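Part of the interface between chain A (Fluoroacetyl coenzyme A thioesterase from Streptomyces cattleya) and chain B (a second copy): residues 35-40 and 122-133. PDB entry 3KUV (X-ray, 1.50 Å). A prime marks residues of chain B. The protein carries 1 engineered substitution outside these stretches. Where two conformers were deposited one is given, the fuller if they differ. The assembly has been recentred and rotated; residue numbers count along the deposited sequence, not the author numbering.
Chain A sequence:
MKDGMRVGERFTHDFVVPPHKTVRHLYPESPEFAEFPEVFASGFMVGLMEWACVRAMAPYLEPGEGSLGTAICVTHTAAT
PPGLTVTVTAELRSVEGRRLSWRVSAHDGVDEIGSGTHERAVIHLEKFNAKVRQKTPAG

Chain A 35-40: EFPEVF
Chain B, residues 122-133: VIHLEKFNAKVR

This is a small apolar contact in which an extended loop of chain A lies against one side of the first turns of a chain B helix, burying 308 Å² in total with no hydrogen bond between the two stretches.

The receiving surface begins with the end of a strand, Val122′ to His124′, and turns directly into a helix running from Leu125′ to Arg133′ and beyond. His124′ sits at the N-cap: with chi1 t, its ND1 accepts from Lys127′ N at 3.1 Å, closing the exposed first turn. Regular i to i+4 bonds follow, from Phe128′ N to His124′ O at 2.9 Å through Arg133′ N to Asn129′ O at 3.0 Å. Phi and psi stay near -60° and -45° through most of the helix.

Against this, chain A has no regular secondary structure. After Glu35, at phi/psi -102/7, Phe36 (-63/146) and Pro37 (-49/148) are extended, Glu38 is at -86/81, and Val39 (-129/154) is extended again. A weak bond from Val39 N to Pro37 O, 3.0 Å, spans Glu38. The loop advances in the same sense as the helix: Pro37 CA lies 5.6 Å from Asn129′ CA, and Val39 CA lies 7.6 Å from Val132′ CA. Phe36 meets the strand end and helix start, so contacts progress along both chains together.

Pro37 is the centre of the contact, with 74 Å² covered, the largest share of any residue here. Its CB points toward the helix, and its compact ring, puckered C-gamma exo, touches side chains about one turn apart: CD is 3.9 Å from Leu125′ CD2, and CB is 4.0 Å from Phe128′ CE2, at the edge of that ring. Its CG is only 2.0 Å from Asn129′ OD1, far too short for a comfortable nonbonded contact. Asn129′ was deposited in two conformers, and the one given here has chi1 m and chi2 -33°; the short distance is no model for packing.

Phe36 leaves its backbone sideways, but chi1 t and chi2 -99° carry the ring nearer to chain B. There CE2 lies 3.8 Å from Leu125′ CD2 and CZ lies 4.1 Å from Ile123′ CD1, both approaching obliquely; these apolar ends pack with no polar group to satisfy. Leu125′ (m, t) likewise starts sideways and brings its end inward, whereas Ile123′ (p, t) points toward the loop from its CB.

At the other end, Val39, chi1 m, points toward the helix. Its CG1 packs 3.5 Å from Val132′ CG1 and 4.0 Å from Phe128′ CE2. Phe128′, chi1 t and chi2 78°, thus reaches both Pro37 and Val39, while Val132′, chi1 t, supplies a short branched surface one turn later. Pro37, Val39, Ile123′ and Val132′ are buried. Between Pro37 and Val39 in sequence, the side chain of Glu38 (m, m) ends leading away, and OE2 is hydrogen-bonded elsewhere in the structure. The rule is simple: apolar side chains meet the helix, while the charged ends of Glu35 and Glu38 lead away from it.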

ATOM      1  N   GLU A  35      -1.019  16.594   9.113  1.00 31.54           N
ATOM      2  CA  GLU A  35       0.129  17.292   9.588  1.00 33.42           C
ATOM      3  C   GLU A  35       1.370  16.384   9.597  1.00 30.94           C
ATOM      4  O   GLU A  35       2.428  16.817  10.112  1.00 31.10           O
ATOM      5  CB  GLU A  35      -0.119  17.771  11.043  1.00 35.70           C
ATOM      6  CG  GLU A  35      -1.084  19.015  11.268  1.00 42.74           C
ATOM      7  CD  GLU A  35      -0.633  20.299  10.548  1.00 50.98           C
ATOM      8  OE1 GLU A  35      -0.337  20.258   9.321  1.00 52.32           O
ATOM      9  OE2 GLU A  35      -0.610  21.368  11.212  1.00 54.43           O
ATOM     10  N   PHE A  36       1.272  15.151   9.055  1.00 27.45           N
ATOM     11  CA  PHE A  36       2.376  14.207   9.114  1.00 23.30           C
ATOM     12  C   PHE A  36       3.619  14.712   8.360  1.00 18.60           C
ATOM     13  O   PHE A  36       3.487  15.326   7.358  1.00 22.45           O
ATOM     14  CB  PHE A  36       1.961  12.835   8.570  1.00 22.33           C
ATOM     15  CG  PHE A  36       2.867  11.797   9.035  1.00 18.99           C
ATOM     16  CD1 PHE A  36       3.908  11.292   8.244  1.00 18.29           C
ATOM     17  CD2 PHE A  36       2.717  11.369  10.354  1.00 18.82           C
ATOM     18  CE1 PHE A  36       4.816  10.300   8.774  1.00 16.54           C
ATOM     19  CE2 PHE A  36       3.549  10.370  10.896  1.00 17.56           C
ATOM     20  CZ  PHE A  36       4.597   9.813  10.114  1.00 17.87           C
ATOM     21  N   PRO A  37       4.853  14.404   8.816  1.00 20.87           N
ATOM     22  CA  PRO A  37       6.090  14.703   8.099  1.00 20.12           C
ATOM     23  C   PRO A  37       6.019  14.240   6.629  1.00 18.38           C
ATOM     24  O   PRO A  37       5.291  13.267   6.273  1.00 17.82           O
ATOM     25  CB  PRO A  37       7.094  13.857   8.861  1.00 22.23           C
ATOM     26  CG  PRO A  37       6.622  14.122  10.344  1.00 18.47           C
ATOM     27  CD  PRO A  37       5.131  14.041  10.225  1.00 21.73           C
ATOM     28  N   GLU A  38       6.704  15.010   5.833  1.00 19.32           N
ATOM     29  CA  GLU A  38       6.604  14.924   4.368  1.00 18.02           C
ATOM     30  C   GLU A  38       7.586  13.841   3.914  1.00 16.19           C
ATOM     31  O   GLU A  38       8.713  14.096   3.514  1.00 16.77           O
ATOM     32  CB  GLU A  38       6.979  16.308   3.764  1.00 20.10           C
ATOM     33  CG  GLU A  38       5.892  17.329   4.036  1.00 24.11           C
ATOM     34  CD  GLU A  38       4.842  17.281   2.945  1.00 33.25           C
ATOM     35  OE1 GLU A  38       4.806  18.199   2.088  1.00 34.51           O
ATOM     36  OE2 GLU A  38       4.107  16.268   2.875  1.00 28.52           O
ATOM     37  N   VAL A  39       7.112  12.573   4.036  1.00 13.29           N
ATOM     38  CA  VAL A  39       7.899  11.418   3.570  1.00 12.86           C
ATOM     39  C   VAL A  39       7.032  10.538   2.671  1.00 10.73           C
ATOM     40  O   VAL A  39       5.775  10.575   2.767  1.00 11.98           O
ATOM     41  CB  VAL A  39       8.385  10.577   4.771  1.00 11.93           C
ATOM     42  CG1 VAL A  39       9.307  11.440   5.690  1.00 13.94           C
ATOM     43  CG2 VAL A  39       7.190  10.002   5.621  1.00 14.55           C
ATOM     44  N   PHE A  40       7.760   9.823   1.784  1.00 10.12           N
ATOM     45  CA  PHE A  40       7.083   8.936   0.769  1.00 11.48           C
ATOM     46  C   PHE A  40       6.156   7.948   1.545  1.00  9.71           C
ATOM     47  O   PHE A  40       6.618   7.257   2.409  1.00 12.11           O
ATOM     48  CB  PHE A  40       8.235   8.200   0.061  1.00 10.58           C
ATOM     49  CG  PHE A  40       7.833   7.386  -1.148  1.00  9.61           C
ATOM     50  CD1 PHE A  40       6.953   7.876  -2.121  1.00  9.92           C
ATOM     51  CD2 PHE A  40       8.433   6.145  -1.365  1.00 11.24           C
ATOM     52  CE1 PHE A  40       6.667   7.061  -3.291  1.00 12.12           C
ATOM     53  CE2 PHE A  40       8.138   5.392  -2.546  1.00 11.04           C
ATOM     54  CZ  PHE A  40       7.284   5.881  -3.466  1.00 11.99           C
TER
ATOM     55  N   VAL B 122       6.065   3.810  17.181  1.00 10.12           N
ATOM     56  CA  VAL B 122       5.861   5.170  17.729  1.00  9.52           C
ATOM     57  C   VAL B 122       7.121   6.032  17.517  1.00 12.19           C
ATOM     58  O   VAL B 122       8.232   5.561  17.606  1.00 12.89           O
ATOM     59  CB  VAL B 122       5.591   5.062  19.224  1.00 10.95           C
ATOM     60  CG1 VAL B 122       5.344   6.524  19.767  1.00 12.51           C
ATOM     61  CG2 VAL B 122       4.288   4.241  19.470  1.00 13.57           C
ATOM     62  N   ILE B 123       6.860   7.260  17.103  1.00 10.29           N
ATOM     63  CA  ILE B 123       7.954   8.230  16.770  1.00 11.53           C
ATOM     64  C   ILE B 123       7.675   9.539  17.490  1.00 12.73           C
ATOM     65  O   ILE B 123       6.517   9.891  17.757  1.00 13.54           O
ATOM     66  CB  ILE B 123       8.187   8.467  15.272  1.00 11.97           C
ATOM     67  CG1 ILE B 123       6.916   8.960  14.579  1.00 13.11           C
ATOM     68  CG2 ILE B 123       8.815   7.215  14.578  1.00 13.04           C
ATOM     69  CD1 ILE B 123       7.222   9.574  13.218  1.00 13.32           C
ATOM     70  N   HIS B 124       8.773  10.263  17.793  1.00 15.51           N
ATOM     71  CA  HIS B 124       8.626  11.655  18.256  1.00 16.20           C
ATOM     72  C   HIS B 124       8.568  12.497  16.971  1.00 14.66           C
ATOM     73  O   HIS B 124       9.559  12.492  16.197  1.00 14.30           O
ATOM     74  CB  HIS B 124       9.849  12.016  19.080  1.00 16.46           C
ATOM     75  CG  HIS B 124       9.755  13.408  19.650  1.00 24.77           C
ATOM     76  ND1 HIS B 124      10.230  14.520  18.990  1.00 32.18           N
ATOM     77  CD2 HIS B 124       9.111  13.871  20.758  1.00 34.50           C
ATOM     78  CE1 HIS B 124       9.988  15.599  19.726  1.00 31.75           C
ATOM     79  NE2 HIS B 124       9.297  15.235  20.794  1.00 35.22           N
ATOM     80  N   LEU B 125       7.412  13.099  16.640  1.00 15.85           N
ATOM     81  CA  LEU B 125       7.242  13.771  15.336  1.00 15.34           C
ATOM     82  C   LEU B 125       8.330  14.819  14.997  1.00 18.74           C
ATOM     83  O   LEU B 125       8.874  14.801  13.873  1.00 17.96           O
ATOM     84  CB  LEU B 125       5.808  14.437  15.175  1.00 16.80           C
ATOM     85  CG  LEU B 125       4.759  13.314  15.117  1.00 17.15           C
ATOM     86  CD1 LEU B 125       3.372  13.970  15.285  1.00 21.58           C
ATOM     87  CD2 LEU B 125       4.809  12.499  13.841  1.00 20.07           C
ATOM     88  N   GLU B 126       8.598  15.722  15.950  1.00 19.16           N
ATOM     89  CA  GLU B 126       9.590  16.774  15.643  1.00 19.05           C
ATOM     90  C   GLU B 126      10.979  16.248  15.422  1.00 17.34           C
ATOM     91  O   GLU B 126      11.673  16.675  14.484  1.00 17.06           O
ATOM     92  CB  GLU B 126       9.616  17.813  16.797  1.00 21.33           C
ATOM     93  CG  GLU B 126       8.457  18.832  16.822  1.00 32.00           C
ATOM     94  CD  GLU B 126       8.451  19.758  18.102  1.00 44.13           C
ATOM     95  OE1 GLU B 126       7.389  20.457  18.311  1.00 45.80           O
ATOM     96  OE2 GLU B 126       9.494  19.785  18.870  1.00 46.26           O
ATOM     97  N   LYS B 127      11.410  15.282  16.235  1.00 14.84           N
ATOM     98  CA  LYS B 127      12.719  14.697  16.089  1.00 15.50           C
ATOM     99  C   LYS B 127      12.824  13.997  14.749  1.00 13.85           C
ATOM    100  O   LYS B 127      13.804  14.150  13.987  1.00 13.49           O
ATOM    101  CB  LYS B 127      12.979  13.687  17.231  1.00 16.28           C
ATOM    102  CG  LYS B 127      14.366  13.092  17.170  1.00 17.55           C
ATOM    103  CD  LYS B 127      14.754  12.250  18.417  1.00 21.69           C
ATOM    104  CE  LYS B 127      14.033  10.998  18.577  1.00 25.81           C
ATOM    105  NZ  LYS B 127      14.374  10.459  19.943  1.00 21.77           N
ATOM    106  N   PHE B 128      11.769  13.213  14.423  1.00 12.76           N
ATOM    107  CA  PHE B 128      11.785  12.496  13.168  1.00 11.78           C
ATOM    108  C   PHE B 128      11.770  13.449  11.967  1.00 13.23           C
ATOM    109  O   PHE B 128      12.534  13.266  11.028  1.00 13.58           O
ATOM    110  CB  PHE B 128      10.551  11.503  13.140  1.00 13.29           C
ATOM    111  CG  PHE B 128      10.380  10.790  11.789  1.00 12.08           C
ATOM    112  CD1 PHE B 128      11.191   9.711  11.420  1.00 15.48           C
ATOM    113  CD2 PHE B 128       9.456  11.283  10.914  1.00 12.48           C
ATOM    114  CE1 PHE B 128      11.027   9.126  10.229  1.00 14.69           C
ATOM    115  CE2 PHE B 128       9.266  10.621   9.637  1.00 15.72           C
ATOM    116  CZ  PHE B 128      10.042   9.564   9.370  1.00 16.13           C
ATOM    117  N   ASN B 129      10.882  14.451  12.017  1.00 13.38           N
ATOM    118  CA  ASN B 129      10.874  15.442  10.946  1.00 13.27           C
ATOM    119  C   ASN B 129      12.268  16.111  10.732  1.00 13.74           C
ATOM    120  O   ASN B 129      12.704  16.278   9.561  1.00 15.56           O
ATOM    121  CB  ASN B 129       9.881  16.496  11.359  0.65 13.85           C
ATOM    122  CG  ASN B 129       8.529  16.004  11.216  0.65 19.66           C
ATOM    123  OD1 ASN B 129       8.315  15.224  10.297  0.65 25.37           O
ATOM    124  ND2 ASN B 129       7.591  16.438  12.051  0.65 25.72           N
ATOM    125  N   ALA B 130      12.922  16.445  11.842  1.00 14.93           N
ATOM    126  CA  ALA B 130      14.244  17.107  11.680  1.00 14.96           C
ATOM    127  C   ALA B 130      15.258  16.172  11.068  1.00 16.27           C
ATOM    128  O   ALA B 130      16.096  16.597  10.258  1.00 17.54           O
ATOM    129  CB  ALA B 130      14.716  17.596  12.999  1.00 15.34           C
ATOM    130  N   LYS B 131      15.220  14.859  11.387  1.00 13.73           N
ATOM    131  CA  LYS B 131      16.117  13.867  10.795  1.00 15.69           C
ATOM    132  C   LYS B 131      15.827  13.643   9.351  1.00 18.10           C
ATOM    133  O   LYS B 131      16.736  13.530   8.565  1.00 18.07           O
ATOM    134  CB  LYS B 131      15.985  12.513  11.514  1.00 16.57           C
ATOM    135  CG  LYS B 131      16.573  12.615  12.850  1.00 16.62           C
ATOM    136  CD  LYS B 131      16.474  11.123  13.399  1.00 22.54           C
ATOM    137  CE  LYS B 131      16.867  11.118  14.772  1.00 25.76           C
ATOM    138  NZ  LYS B 131      16.482   9.730  15.296  1.00 20.20           N
ATOM    139  N   VAL B 132      14.526  13.606   8.971  1.00 18.12           N
ATOM    140  CA  VAL B 132      14.089  13.451   7.544  1.00 23.72           C
ATOM    141  C   VAL B 132      14.637  14.538   6.701  1.00 22.65           C
ATOM    142  O   VAL B 132      15.234  14.206   5.625  1.00 24.97           O
ATOM    143  CB  VAL B 132      12.485  13.510   7.429  1.00 22.64           C
ATOM    144  CG1 VAL B 132      11.968  13.754   5.918  1.00 27.26           C
ATOM    145  CG2 VAL B 132      11.997  12.234   7.919  1.00 27.28           C
ATOM    146  N   ARG B 133      14.489  15.771   7.218  1.00 22.56           N
ATOM    147  CA  ARG B 133      14.828  17.039   6.508  1.00 24.05           C
ATOM    148  C   ARG B 133      16.321  16.985   6.190  1.00 25.15           C
ATOM    149  O   ARG B 133      16.786  17.618   5.200  1.00 25.10           O
ATOM    150  CB  ARG B 133      14.537  18.313   7.390  1.00 24.79           C
TER